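Local coordinates for glycosyl hydrolases family 31 family protein (Aspergillus niger, PDB 6DRU) that releases alpha-xylose from the non-reducing terminal glucose of xyloglucan oligosaccharides, at residues 333-345 against 363-375. Numbering follows the deposited sequence.
Sequences VNYAALQANGLLS and RNYDSTNPSARKF
A chi1 of -176°, which turns the ring away from the backbone N, carries Phe-375 from helix 370-385 to the short helix 335-340, while Leu-343, its CG anti to the carbonyl carbon (chi1 -47°), sends its two methyls against the first turns of the longer helix. The pairing lies within the TIM-barrel domain of this family 31 glycosidase, where an excursion after barrel strand 319-328 returns through strand 360-364. Leu-338 CD2 lies over one face of the Phe-375 ring, 3.5 Å from Phe-375 CD1, and Asn-334 CB meets the ring edge in its plane. Leu-343 CD1 reaches Phe-375 CB, and its CD2 rests against Ser-371 CB and the backbone N of Ala-372.

Next to this apolar patch, Leu-344 and Tyr-365 form a single beta bridge, beside which Asp-366 N donates to Leu-343 O (3.0 Å). Nearby, Gln-339 NE2 sits over one face of the Arg-363 guanidinium, offset toward its rim, with the amide plane turned 84° from it; Arg-363 NH2 is hydrogen-bonded to Asn-408 OD1 of a neighbouring subunit. A water joins Arg-363 NH1 to Ser-345 O. Two donors of one residue grip Asn-364 O: Ser-345 N at 2.9 Å, nearly along the C=O axis, and Ser-345 OG at 2.8 Å, from above the carbonyl plane.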
loop_
_atom_site.group_PDB
_atom_site.type_symbol
_atom_site.label_atom_id
_atom_site.label_comp_id
_atom_site.label_asym_id
_atom_site.label_seq_id
_atom_site.Cartn_x
_atom_site.Cartn_y
_atom_site.Cartn_z
ATOM N N VAL A 333 -35.506 -10.940 -3.111
ATOM C CA VAL A 333 -35.909 -11.976 -2.170
ATOM C C VAL A 333 -34.729 -12.838 -1.744
ATOM O O VAL A 333 -34.797 -13.508 -0.706
ATOM C CB VAL A 333 -37.027 -12.845 -2.777
ATOM C CG1 VAL A 333 -38.143 -11.966 -3.307
ATOM C CG2 VAL A 333 -36.471 -13.735 -3.881
ATOM N N ASN A 334 -33.643 -12.836 -2.514
ATOM C CA ASN A 334 -32.452 -13.605 -2.191
ATOM C C ASN A 334 -31.373 -12.774 -1.511
ATOM O O ASN A 334 -30.313 -13.318 -1.181
ATOM C CB ASN A 334 -31.881 -14.246 -3.461
ATOM C CG ASN A 334 -32.873 -15.160 -4.153
ATOM O OD1 ASN A 334 -33.612 -15.901 -3.506
ATOM N ND2 ASN A 334 -32.895 -15.110 -5.479
ATOM N N TYR A 335 -31.613 -11.479 -1.288
ATOM C CA TYR A 335 -30.557 -10.609 -0.777
ATOM C C TYR A 335 -30.073 -11.050 0.599
ATOM O O TYR A 335 -28.864 -11.082 0.857
ATOM C CB TYR A 335 -31.036 -9.160 -0.727
ATOM C CG TYR A 335 -30.055 -8.240 -0.035
ATOM C CD1 TYR A 335 -28.786 -8.028 -0.559
ATOM C CD2 TYR A 335 -30.392 -7.591 1.145
ATOM C CE1 TYR A 335 -27.883 -7.192 0.070
ATOM C CE2 TYR A 335 -29.495 -6.751 1.782
ATOM C CZ TYR A 335 -28.242 -6.556 1.240
ATOM O OH TYR A 335 -27.344 -5.722 1.866
ATOM N N ALA A 336 -30.999 -11.387 1.500
ATOM C CA ALA A 336 -30.601 -11.774 2.850
ATOM C C ALA A 336 -29.788 -13.064 2.842
ATOM O O ALA A 336 -28.764 -13.164 3.528
ATOM C CB ALA A 336 -31.835 -11.921 3.738
ATOM N N ALA A 337 -30.224 -14.059 2.067
ATOM C CA ALA A 337 -29.500 -15.326 2.013
ATOM C C ALA A 337 -28.137 -15.159 1.354
ATOM O O ALA A 337 -27.142 -15.727 1.821
ATOM C CB ALA A 337 -30.330 -16.374 1.275
ATOM N N LEU A 338 -28.073 -14.390 0.264
ATOM C CA LEU A 338 -26.797 -14.157 -0.408
ATOM C C LEU A 338 -25.828 -13.417 0.501
ATOM O O LEU A 338 -24.620 -13.681 0.483
ATOM C CB LEU A 338 -27.023 -13.365 -1.695
ATOM C CG LEU A 338 -27.708 -14.102 -2.843
ATOM C CD1 LEU A 338 -28.297 -13.109 -3.828
ATOM C CD2 LEU A 338 -26.707 -15.011 -3.533
ATOM N N GLN A 339 -26.342 -12.483 1.302
ATOM C CA GLN A 339 -25.488 -11.722 2.206
ATOM C C GLN A 339 -24.994 -12.587 3.360
ATOM O O GLN A 339 -23.821 -12.509 3.743
ATOM C CB GLN A 339 -26.248 -10.506 2.732
ATOM C CG GLN A 339 -25.377 -9.483 3.425
ATOM C CD GLN A 339 -24.559 -8.671 2.449
ATOM O OE1 GLN A 339 -23.364 -8.907 2.275
ATOM N NE2 GLN A 339 -25.201 -7.705 1.804
ATOM N N ALA A 340 -25.872 -13.427 3.915
ATOM C CA ALA A 340 -25.529 -14.177 5.119
ATOM C C ALA A 340 -24.528 -15.287 4.824
ATOM O O ALA A 340 -23.635 -15.555 5.637
ATOM C CB ALA A 340 -26.793 -14.752 5.754
ATOM N N ASN A 341 -24.662 -15.947 3.678
ATOM C CA ASN A 341 -23.787 -17.052 3.313
ATOM C C ASN A 341 -22.528 -16.598 2.583
ATOM O O ASN A 341 -21.780 -17.444 2.078
ATOM C CB ASN A 341 -24.555 -18.067 2.467
ATOM C CG ASN A 341 -25.624 -18.789 3.264
ATOM O OD1 ASN A 341 -25.360 -19.815 3.891
ATOM N ND2 ASN A 341 -26.836 -18.249 3.253
ATOM N N GLY A 342 -22.280 -15.293 2.515
ATOM C CA GLY A 342 -21.075 -14.792 1.872
ATOM C C GLY A 342 -20.974 -15.132 0.402
ATOM O O GLY A 342 -19.899 -15.525 -0.070
ATOM N N LEU A 343 -22.072 -14.992 -0.335
ATOM C CA LEU A 343 -22.097 -15.296 -1.757
ATOM C C LEU A 343 -22.026 -14.046 -2.623
ATOM O O LEU A 343 -22.263 -14.125 -3.831
ATOM C CB LEU A 343 -23.353 -16.096 -2.101
ATOM C CG LEU A 343 -23.667 -17.281 -1.189
ATOM C CD1 LEU A 343 -24.956 -17.955 -1.631
ATOM C CD2 LEU A 343 -22.512 -18.270 -1.176
ATOM N N LEU A 344 -21.694 -12.900 -2.038
ATOM C CA LEU A 344 -21.592 -11.648 -2.771
ATOM C C LEU A 344 -20.175 -11.107 -2.677
ATOM O O LEU A 344 -19.563 -11.122 -1.603
ATOM C CB LEU A 344 -22.576 -10.604 -2.235
ATOM C CG LEU A 344 -24.052 -10.991 -2.173
ATOM C CD1 LEU A 344 -24.848 -9.912 -1.460
ATOM C CD2 LEU A 344 -24.597 -11.222 -3.571
ATOM N N SER A 345 -19.657 -10.632 -3.805
ATOM C CA SER A 345 -18.438 -9.847 -3.778
ATOM C C SER A 345 -18.723 -8.490 -3.141
ATOM O O SER A 345 -19.876 -8.085 -2.962
ATOM C CB SER A 345 -17.878 -9.670 -5.189
ATOM O OG SER A 345 -18.739 -8.871 -5.981
ATOM N N ARG A 363 -24.627 -5.207 -5.578
ATOM C CA ARG A 363 -23.434 -6.016 -5.363
ATOM C C ARG A 363 -23.478 -7.201 -6.316
ATOM O O ARG A 363 -24.517 -7.858 -6.439
ATOM C CB ARG A 363 -23.347 -6.514 -3.915
ATOM C CG ARG A 363 -23.502 -5.433 -2.860
ATOM C CD ARG A 363 -24.170 -5.984 -1.607
ATOM N NE ARG A 363 -24.500 -4.926 -0.657
ATOM C CZ ARG A 363 -23.729 -4.572 0.367
ATOM N NH1 ARG A 363 -22.579 -5.198 0.585
ATOM N NH2 ARG A 363 -24.110 -3.593 1.175
ATOM N N ASN A 364 -22.362 -7.473 -6.986
ATOM C CA ASN A 364 -22.278 -8.631 -7.864
ATOM C C ASN A 364 -22.092 -9.902 -7.048
ATOM O O ASN A 364 -21.336 -9.926 -6.072
ATOM C CB ASN A 364 -21.122 -8.480 -8.852
ATOM C CG ASN A 364 -21.535 -7.787 -10.133
ATOM O OD1 ASN A 364 -22.525 -7.056 -10.169
ATOM N ND2 ASN A 364 -20.777 -8.017 -11.199
ATOM N N TYR A 365 -22.786 -10.963 -7.451
ATOM C CA TYR A 365 -22.573 -12.250 -6.812
ATOM C C TYR A 365 -21.176 -12.767 -7.149
ATOM O O TYR A 365 -20.567 -12.383 -8.152
ATOM C CB TYR A 365 -23.648 -13.254 -7.240
ATOM C CG TYR A 365 -23.255 -14.173 -8.376
ATOM C CD1 TYR A 365 -23.153 -15.543 -8.173
ATOM C CD2 TYR A 365 -22.977 -13.675 -9.646
ATOM C CE1 TYR A 365 -22.792 -16.396 -9.197
ATOM C CE2 TYR A 365 -22.610 -14.523 -10.680
ATOM C CZ TYR A 365 -22.521 -15.882 -10.447
ATOM O OH TYR A 365 -22.161 -16.736 -11.465
ATOM N N ASP A 366 -20.663 -13.646 -6.295
ATOM C CA ASP A 366 -19.278 -14.104 -6.399
ATOM C C ASP A 366 -19.235 -15.377 -7.234
ATOM O O ASP A 366 -19.441 -16.479 -6.720
ATOM C CB ASP A 366 -18.687 -14.324 -5.012
ATOM C CG ASP A 366 -17.194 -14.572 -5.049
ATOM O OD1 ASP A 366 -16.592 -14.425 -6.133
ATOM O OD2 ASP A 366 -16.623 -14.920 -3.993
ATOM N N SER A 367 -18.955 -15.231 -8.532
ATOM C CA SER A 367 -18.865 -16.399 -9.401
ATOM C C SER A 367 -17.666 -17.278 -9.068
ATOM O O SER A 367 -17.663 -18.460 -9.426
ATOM C CB SER A 367 -18.800 -15.969 -10.869
ATOM O OG SER A 367 -17.609 -15.250 -11.144
ATOM N N THR A 368 -16.649 -16.731 -8.396
ATOM C CA THR A 368 -15.513 -17.539 -7.969
ATOM C C THR A 368 -15.830 -18.386 -6.744
ATOM O O THR A 368 -15.076 -19.317 -6.439
ATOM C CB THR A 368 -14.302 -16.648 -7.678
ATOM O OG1 THR A 368 -14.523 -15.920 -6.465
ATOM C CG2 THR A 368 -14.082 -15.664 -8.813
ATOM N N ASN A 369 -16.918 -18.084 -6.042
ATOM C CA ASN A 369 -17.344 -18.878 -4.896
ATOM C C ASN A 369 -18.159 -20.069 -5.384
ATOM O O ASN A 369 -19.226 -19.873 -5.977
ATOM C CB ASN A 369 -18.170 -18.023 -3.937
ATOM C CG ASN A 369 -18.481 -18.724 -2.621
ATOM O OD1 ASN A 369 -18.525 -19.951 -2.542
ATOM N ND2 ASN A 369 -18.709 -17.934 -1.579
ATOM N N PRO A 370 -17.698 -21.304 -5.173
ATOM C CA PRO A 370 -18.473 -22.463 -5.646
ATOM C C PRO A 370 -19.857 -22.548 -5.034
ATOM O O PRO A 370 -20.800 -22.977 -5.712
ATOM C CB PRO A 370 -17.599 -23.656 -5.238
ATOM C CG PRO A 370 -16.220 -23.090 -5.113
ATOM C CD PRO A 370 -16.408 -21.701 -4.587
ATOM N N SER A 371 -20.009 -22.147 -3.771
ATOM C CA SER A 371 -21.329 -22.145 -3.153
ATOM C C SER A 371 -22.258 -21.145 -3.825
ATOM O O SER A 371 -23.466 -21.391 -3.923
ATOM C CB SER A 371 -21.210 -21.838 -1.661
ATOM O OG SER A 371 -20.489 -22.852 -0.985
ATOM N N ALA A 372 -21.718 -20.020 -4.298
ATOM C CA ALA A 372 -22.548 -19.030 -4.973
ATOM C C ALA A 372 -22.977 -19.517 -6.353
ATOM O O ALA A 372 -24.101 -19.241 -6.791
ATOM C CB ALA A 372 -21.804 -17.700 -5.070
ATOM N N ARG A 373 -22.097 -20.236 -7.056
ATOM C CA ARG A 373 -22.484 -20.832 -8.332
ATOM C C ARG A 373 -23.634 -21.814 -8.147
ATOM O O ARG A 373 -24.540 -21.890 -8.986
ATOM C CB ARG A 373 -21.282 -21.512 -8.988
ATOM C CG ARG A 373 -20.178 -20.547 -9.398
ATOM C CD ARG A 373 -19.280 -21.167 -10.451
ATOM N NE ARG A 373 -18.585 -22.358 -9.970
ATOM C CZ ARG A 373 -17.390 -22.341 -9.389
ATOM N NH1 ARG A 373 -16.756 -21.191 -9.209
ATOM N NH2 ARG A 373 -16.828 -23.474 -8.987
ATOM N N LYS A 374 -23.624 -22.563 -7.041
ATOM C CA LYS A 374 -24.712 -23.496 -6.775
ATOM C C LYS A 374 -25.997 -22.764 -6.430
ATOM O O LYS A 374 -27.081 -23.155 -6.880
ATOM C CB LYS A 374 -24.339 -24.429 -5.623
ATOM C CG LYS A 374 -25.560 -25.131 -5.028
ATOM C CD LYS A 374 -25.219 -26.309 -4.132
ATOM C CE LYS A 374 -26.264 -26.462 -3.028
ATOM N NZ LYS A 374 -27.639 -26.165 -3.512
ATOM N N PHE A 375 -25.891 -21.689 -5.648
ATOM C CA PHE A 375 -27.069 -20.906 -5.300
ATOM C C PHE A 375 -27.750 -20.356 -6.543
ATOM O O PHE A 375 -28.984 -20.349 -6.634
ATOM C CB PHE A 375 -26.680 -19.770 -4.354
ATOM C CG PHE A 375 -27.849 -18.961 -3.858
ATOM C CD1 PHE A 375 -28.364 -17.917 -4.609
ATOM C CD2 PHE A 375 -28.425 -19.242 -2.632
ATOM C CE1 PHE A 375 -29.435 -17.176 -4.151
ATOM C CE2 PHE A 375 -29.494 -18.503 -2.169
ATOM C CZ PHE A 375 -29.999 -17.469 -2.931
HETATM O O HOH W 1 -21.344 -7.392 -0.843
#